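Phenylurea hydrolase B (Mycobacterium brisbanense, PDB 4WHB) probably hydrolyses carbon-nitrogen bonds other than peptide bonds, as a metal-dependent amidohydrolase, with phenylurea herbicides such as diuron as substrates. Local coordinates at residues L101-T109 with I435-V445. Sequence-based numbering, arbitrary orientation.
Sequences LALRNGVTT and ITEVFQAGAAV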
ATOM      1  N   LEU C 101     -35.471   4.985  10.842  1.00 16.01           N
ATOM      2  CA  LEU C 101     -35.310   3.589  11.169  1.00  8.11           C
ATOM      3  C   LEU C 101     -35.342   3.336  12.661  1.00  6.67           C
ATOM      4  O   LEU C 101     -35.801   2.276  13.113  1.00 10.67           O
ATOM      5  CB  LEU C 101     -34.005   3.062  10.565  1.00 16.83           C
ATOM      6  CG  LEU C 101     -33.943   3.058   9.048  1.00 22.12           C
ATOM      7  CD1 LEU C 101     -32.556   2.618   8.674  1.00 25.76           C
ATOM      8  CD2 LEU C 101     -34.980   2.159   8.385  1.00 17.82           C
ATOM      9  N   ALA C 102     -34.824   4.289  13.418  1.00  9.21           N
ATOM     10  CA  ALA C 102     -34.865   4.247  14.878  1.00  7.98           C
ATOM     11  C   ALA C 102     -36.317   4.340  15.344  1.00 12.65           C
ATOM     12  O   ALA C 102     -36.796   3.494  16.090  1.00 14.77           O
ATOM     13  CB  ALA C 102     -33.998   5.380  15.480  1.00  9.93           C
ATOM     14  N   LEU C 103     -37.002   5.391  14.895  1.00 16.95           N
ATOM     15  CA  LEU C 103     -38.374   5.679  15.273  1.00 17.18           C
ATOM     16  C   LEU C 103     -39.288   4.533  14.898  1.00 19.91           C
ATOM     17  O   LEU C 103     -40.167   4.168  15.664  1.00 11.89           O
ATOM     18  CB  LEU C 103     -38.813   6.974  14.570  1.00 34.96           C
ATOM     19  CG  LEU C 103     -40.220   7.534  14.849  1.00 21.03           C
ATOM     20  CD1 LEU C 103     -40.423   7.733  16.357  1.00 12.88           C
ATOM     21  CD2 LEU C 103     -40.424   8.825  14.053  1.00 15.36           C
ATOM     22  N   ARG C 104     -39.087   3.979  13.699  1.00 23.10           N
ATOM     23  CA  ARG C 104     -39.809   2.795  13.234  1.00 25.19           C
ATOM     24  C   ARG C 104     -39.638   1.682  14.287  1.00 29.61           C
ATOM     25  O   ARG C 104     -40.574   0.939  14.557  1.00 34.67           O
ATOM     26  CB  ARG C 104     -39.284   2.344  11.856  1.00 20.66           C
ATOM     27  CG  ARG C 104     -40.124   1.254  11.193  1.00 41.59           C
ATOM     28  CD  ARG C 104     -39.711   0.861   9.751  1.00 54.52           C
ATOM     29  NE  ARG C 104     -38.403   0.192   9.672  1.00 53.07           N
ATOM     30  CZ  ARG C 104     -37.923  -0.423   8.593  1.00 44.22           C
ATOM     31  NH1 ARG C 104     -38.596  -0.457   7.470  1.00 35.20           N
ATOM     32  NH2 ARG C 104     -36.730  -0.981   8.622  1.00 57.18           N
ATOM     33  N   ASN C 105     -38.437   1.572  14.870  1.00 26.31           N
ATOM     34  CA  ASN C 105     -38.152   0.583  15.903  1.00 17.31           C
ATOM     35  C   ASN C 105     -38.455   1.072  17.337  1.00 27.92           C
ATOM     36  O   ASN C 105     -38.216   0.388  18.322  1.00 26.37           O
ATOM     37  CB  ASN C 105     -36.728   0.125  15.788  1.00 16.45           C
ATOM     38  CG  ASN C 105     -36.510  -0.799  14.612  1.00 23.96           C
ATOM     39  OD1 ASN C 105     -37.139  -0.663  13.558  1.00 18.48           O
ATOM     40  ND2 ASN C 105     -35.613  -1.746  14.787  1.00 35.08           N
ATOM     41  N   GLY C 106     -39.016   2.271  17.443  1.00 33.08           N
ATOM     42  CA  GLY C 106     -39.483   2.792  18.716  1.00 24.09           C
ATOM     43  C   GLY C 106     -38.621   3.873  19.344  1.00 26.62           C
ATOM     44  O   GLY C 106     -38.984   4.398  20.405  1.00 17.70           O
ATOM     45  N   VAL C 107     -37.523   4.257  18.706  1.00 33.79           N
ATOM     46  CA  VAL C 107     -36.695   5.327  19.269  1.00 28.45           C
ATOM     47  C   VAL C 107     -37.166   6.697  18.803  1.00 11.05           C
ATOM     48  O   VAL C 107     -36.992   7.056  17.667  1.00  7.38           O
ATOM     49  CB  VAL C 107     -35.210   5.131  18.903  1.00 31.69           C
ATOM     50  CG1 VAL C 107     -34.346   6.156  19.646  1.00 20.36           C
ATOM     51  CG2 VAL C 107     -34.740   3.668  19.179  1.00 17.40           C
ATOM     52  N   THR C 108     -37.779   7.441  19.703  1.00 17.49           N
ATOM     53  CA  THR C 108     -38.372   8.747  19.397  1.00 33.63           C
ATOM     54  C   THR C 108     -37.370   9.855  19.328  1.00 18.20           C
ATOM     55  O   THR C 108     -37.576  10.836  18.648  1.00 13.98           O
ATOM     56  CB  THR C 108     -39.418   9.118  20.468  1.00 32.75           C
ATOM     57  OG1 THR C 108     -38.850   8.969  21.784  1.00 35.63           O
ATOM     58  CG2 THR C 108     -40.669   8.204  20.315  1.00 27.99           C
ATOM     59  N   THR C 109     -36.261   9.670  20.019  1.00 18.73           N
ATOM     60  CA  THR C 109     -35.257  10.713  20.185  1.00 30.61           C
ATOM     61  C   THR C 109     -33.851  10.140  20.125  1.00 31.36           C
ATOM     62  O   THR C 109     -33.555   9.136  20.734  1.00 29.93           O
ATOM     63  CB  THR C 109     -35.433  11.418  21.547  1.00 28.80           C
ATOM     64  OG1 THR C 109     -36.612  12.258  21.513  1.00 32.53           O
ATOM     65  CG2 THR C 109     -34.193  12.248  21.905  1.00 32.71           C
ATOM     66  N   ILE C 435     -43.960  -4.111  18.755  1.00 16.43           N
ATOM     67  CA  ILE C 435     -44.507  -2.778  18.953  1.00 29.15           C
ATOM     68  C   ILE C 435     -45.728  -2.578  18.089  1.00 32.97           C
ATOM     69  O   ILE C 435     -45.607  -2.551  16.846  1.00 40.29           O
ATOM     70  CB  ILE C 435     -43.458  -1.714  18.589  1.00 27.30           C
ATOM     71  CG1 ILE C 435     -42.301  -1.760  19.591  1.00 39.35           C
ATOM     72  CG2 ILE C 435     -44.074  -0.329  18.576  1.00 19.76           C
ATOM     73  CD1 ILE C 435     -41.069  -0.927  19.217  1.00 19.19           C
ATOM     74  N   THR C 436     -46.884  -2.411  18.725  1.00 18.68           N
ATOM     75  CA  THR C 436     -48.113  -2.174  17.972  1.00 28.55           C
ATOM     76  C   THR C 436     -48.258  -0.732  17.531  1.00 28.73           C
ATOM     77  O   THR C 436     -48.880  -0.464  16.504  1.00 30.40           O
ATOM     78  CB  THR C 436     -49.350  -2.604  18.772  1.00 32.96           C
ATOM     79  OG1 THR C 436     -49.352  -1.949  20.062  1.00 22.54           O
ATOM     80  CG2 THR C 436     -49.320  -4.142  18.892  1.00 44.29           C
ATOM     81  N   GLU C 437     -47.685   0.196  18.290  1.00 32.04           N
ATOM     82  CA  GLU C 437     -47.691   1.608  17.886  1.00 27.04           C
ATOM     83  C   GLU C 437     -46.552   2.392  18.486  1.00 11.76           C
ATOM     84  O   GLU C 437     -46.108   2.094  19.608  1.00 12.44           O
ATOM     85  CB  GLU C 437     -49.033   2.278  18.270  1.00 49.46           C
ATOM     86  CG  GLU C 437     -49.901   2.620  17.069  1.00 44.44           C
ATOM     87  CD  GLU C 437     -51.384   2.589  17.403  1.00 51.26           C
ATOM     88  OE1 GLU C 437     -51.753   1.902  18.392  1.00 38.20           O
ATOM     89  OE2 GLU C 437     -52.191   3.235  16.669  1.00 73.92           O
ATOM     90  N   VAL C 438     -46.084   3.391  17.738  1.00  9.29           N
ATOM     91  CA  VAL C 438     -45.159   4.365  18.271  1.00 18.44           C
ATOM     92  C   VAL C 438     -45.749   5.770  18.174  1.00 18.25           C
ATOM     93  O   VAL C 438     -45.990   6.253  17.084  1.00 12.18           O
ATOM     94  CB  VAL C 438     -43.827   4.319  17.546  1.00 14.12           C
ATOM     95  CG1 VAL C 438     -42.875   5.371  18.122  1.00 30.42           C
ATOM     96  CG2 VAL C 438     -43.172   2.962  17.703  1.00 18.47           C
ATOM     97  N   PHE C 439     -45.989   6.416  19.312  1.00 18.12           N
ATOM     98  CA  PHE C 439     -46.479   7.784  19.316  1.00 26.04           C
ATOM     99  C   PHE C 439     -45.355   8.764  19.639  1.00 36.43           C
ATOM    100  O   PHE C 439     -44.484   8.477  20.481  1.00 21.16           O
ATOM    101  CB  PHE C 439     -47.614   7.948  20.319  1.00 27.25           C
ATOM    102  CG  PHE C 439     -48.996   7.768  19.718  1.00 44.85           C
ATOM    103  CD1 PHE C 439     -49.411   6.535  19.240  1.00 30.47           C
ATOM    104  CD2 PHE C 439     -49.869   8.847  19.633  1.00 43.27           C
ATOM    105  CE1 PHE C 439     -50.654   6.358  18.697  1.00 35.50           C
ATOM    106  CE2 PHE C 439     -51.114   8.684  19.084  1.00 31.50           C
ATOM    107  CZ  PHE C 439     -51.505   7.436  18.613  1.00 36.51           C
ATOM    108  N   GLN C 440     -45.343   9.906  18.951  1.00 34.41           N
ATOM    109  CA  GLN C 440     -44.294  10.905  19.143  1.00 37.73           C
ATOM    110  C   GLN C 440     -44.886  12.293  19.171  1.00 26.31           C
ATOM    111  O   GLN C 440     -45.742  12.605  18.356  1.00 34.42           O
ATOM    112  CB  GLN C 440     -43.245  10.805  18.032  1.00 37.48           C
ATOM    113  CG  GLN C 440     -41.873  11.352  18.421  1.00 21.18           C
ATOM    114  CD  GLN C 440     -41.074  11.771  17.195  1.00 15.32           C
ATOM    115  OE1 GLN C 440     -40.073  11.139  16.825  1.00 15.64           O
ATOM    116  NE2 GLN C 440     -41.525  12.849  16.546  1.00 25.84           N
ATOM    117  N   ALA C 441     -44.432  13.128  20.115  1.00 40.38           N
ATOM    118  CA  ALA C 441     -44.960  14.482  20.278  1.00 29.02           C
ATOM    119  C   ALA C 441     -46.490  14.441  20.328  1.00 32.69           C
ATOM    120  O   ALA C 441     -47.170  15.308  19.808  1.00 20.67           O
ATOM    121  CB  ALA C 441     -44.484  15.381  19.144  1.00 18.04           C
ATOM    122  N   GLY C 442     -47.012  13.421  20.980  1.00 32.12           N
ATOM    123  CA  GLY C 442     -48.441  13.195  21.043  1.00 33.98           C
ATOM    124  C   GLY C 442     -49.050  12.931  19.690  1.00 24.76           C
ATOM    125  O   GLY C 442     -50.191  13.341  19.453  1.00 32.23           O
ATOM    126  N   ALA C 443     -48.309  12.252  18.813  1.00 20.79           N
ATOM    127  CA  ALA C 443     -48.764  11.987  17.471  1.00 19.55           C
ATOM    128  C   ALA C 443     -48.414  10.577  17.006  1.00 21.19           C
ATOM    129  O   ALA C 443     -47.376  10.064  17.334  1.00 22.26           O
ATOM    130  CB  ALA C 443     -48.226  13.047  16.507  1.00  7.97           C
ATOM    131  N   ALA C 444     -49.301   9.972  16.228  1.00 24.60           N
ATOM    132  CA  ALA C 444     -49.083   8.657  15.694  1.00 31.01           C
ATOM    133  C   ALA C 444     -48.010   8.655  14.574  1.00 27.67           C
ATOM    134  O   ALA C 444     -47.760   9.687  13.939  1.00 15.21           O
ATOM    135  CB  ALA C 444     -50.403   8.118  15.172  1.00 42.82           C
ATOM    136  N   VAL C 445     -47.370   7.506  14.384  1.00 19.20           N
ATOM    137  CA  VAL C 445     -46.362   7.359  13.358  1.00 21.27           C
ATOM    138  C   VAL C 445     -46.842   6.302  12.410  1.00 20.23           C
ATOM    139  O   VAL C 445     -47.362   5.277  12.847  1.00 27.37           O
ATOM    140  CB  VAL C 445     -44.971   6.936  13.927  1.00 22.07           C
ATOM    141  CG1 VAL C 445     -43.971   6.682  12.807  1.00 10.69           C
ATOM    142  CG2 VAL C 445     -44.431   7.988  14.881  1.00 20.89           C
TER
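Gly106 and Thr108 face Val438 and Gln440 with the backbones almost parallel: strand 107-109 and strand 437-440 run 6° apart in direction. Their axes are 8.1 Å from each other. Gly106 CA lies 5.9 Å from Val438 CA. No clear hydrogen bond joins the segments, so side chains fill the gap. Helix 91-104 ends in a Schellman motif at Gly106, whose positive phi turns the chain into the barrel strand 107-112. Leu103, on the last helical turn, carries its CG anti to the backbone N (chi1 -178°), which sends the isobutyl end out to the second segment. There its CD1 lies 3.8 Å from Val438 CG1, while CD2 meets Val445 CG2 tip to tip at 4.2 Å. Val438 packs on the helix end: both its methyls touch the carbonyl O of Leu103, and its CG2 also rests 3.8 Å from Gly106 CA. Ile435, one corner earlier in the chain, brings CD1 up to the carbonyl O of Asn105, an oxygen that also accepts a hydrogen bond from His372. Farther along the strands Thr108 and Gln440 lie alongside each other, pointing opposite ways, Thr108 CG2 lying 3.9 Å from Gln440 CG. Gln440 opens the type I' turn that leads from strand 435-440 into the short, weakly bonded strand 443-444. The contact lies between the TIM-like amidohydrolase barrel and C-terminal strands of the same curled sheet, away from the zinc-binding residues His273 and Asp344. Methyl and methylene groups thus meet one another and backbone carbonyl oxygens without hydrogen bonding to them; the direct contact is mainly van der Waals, while strands 56-63 and 418-421 link the two strands through backbone pairing.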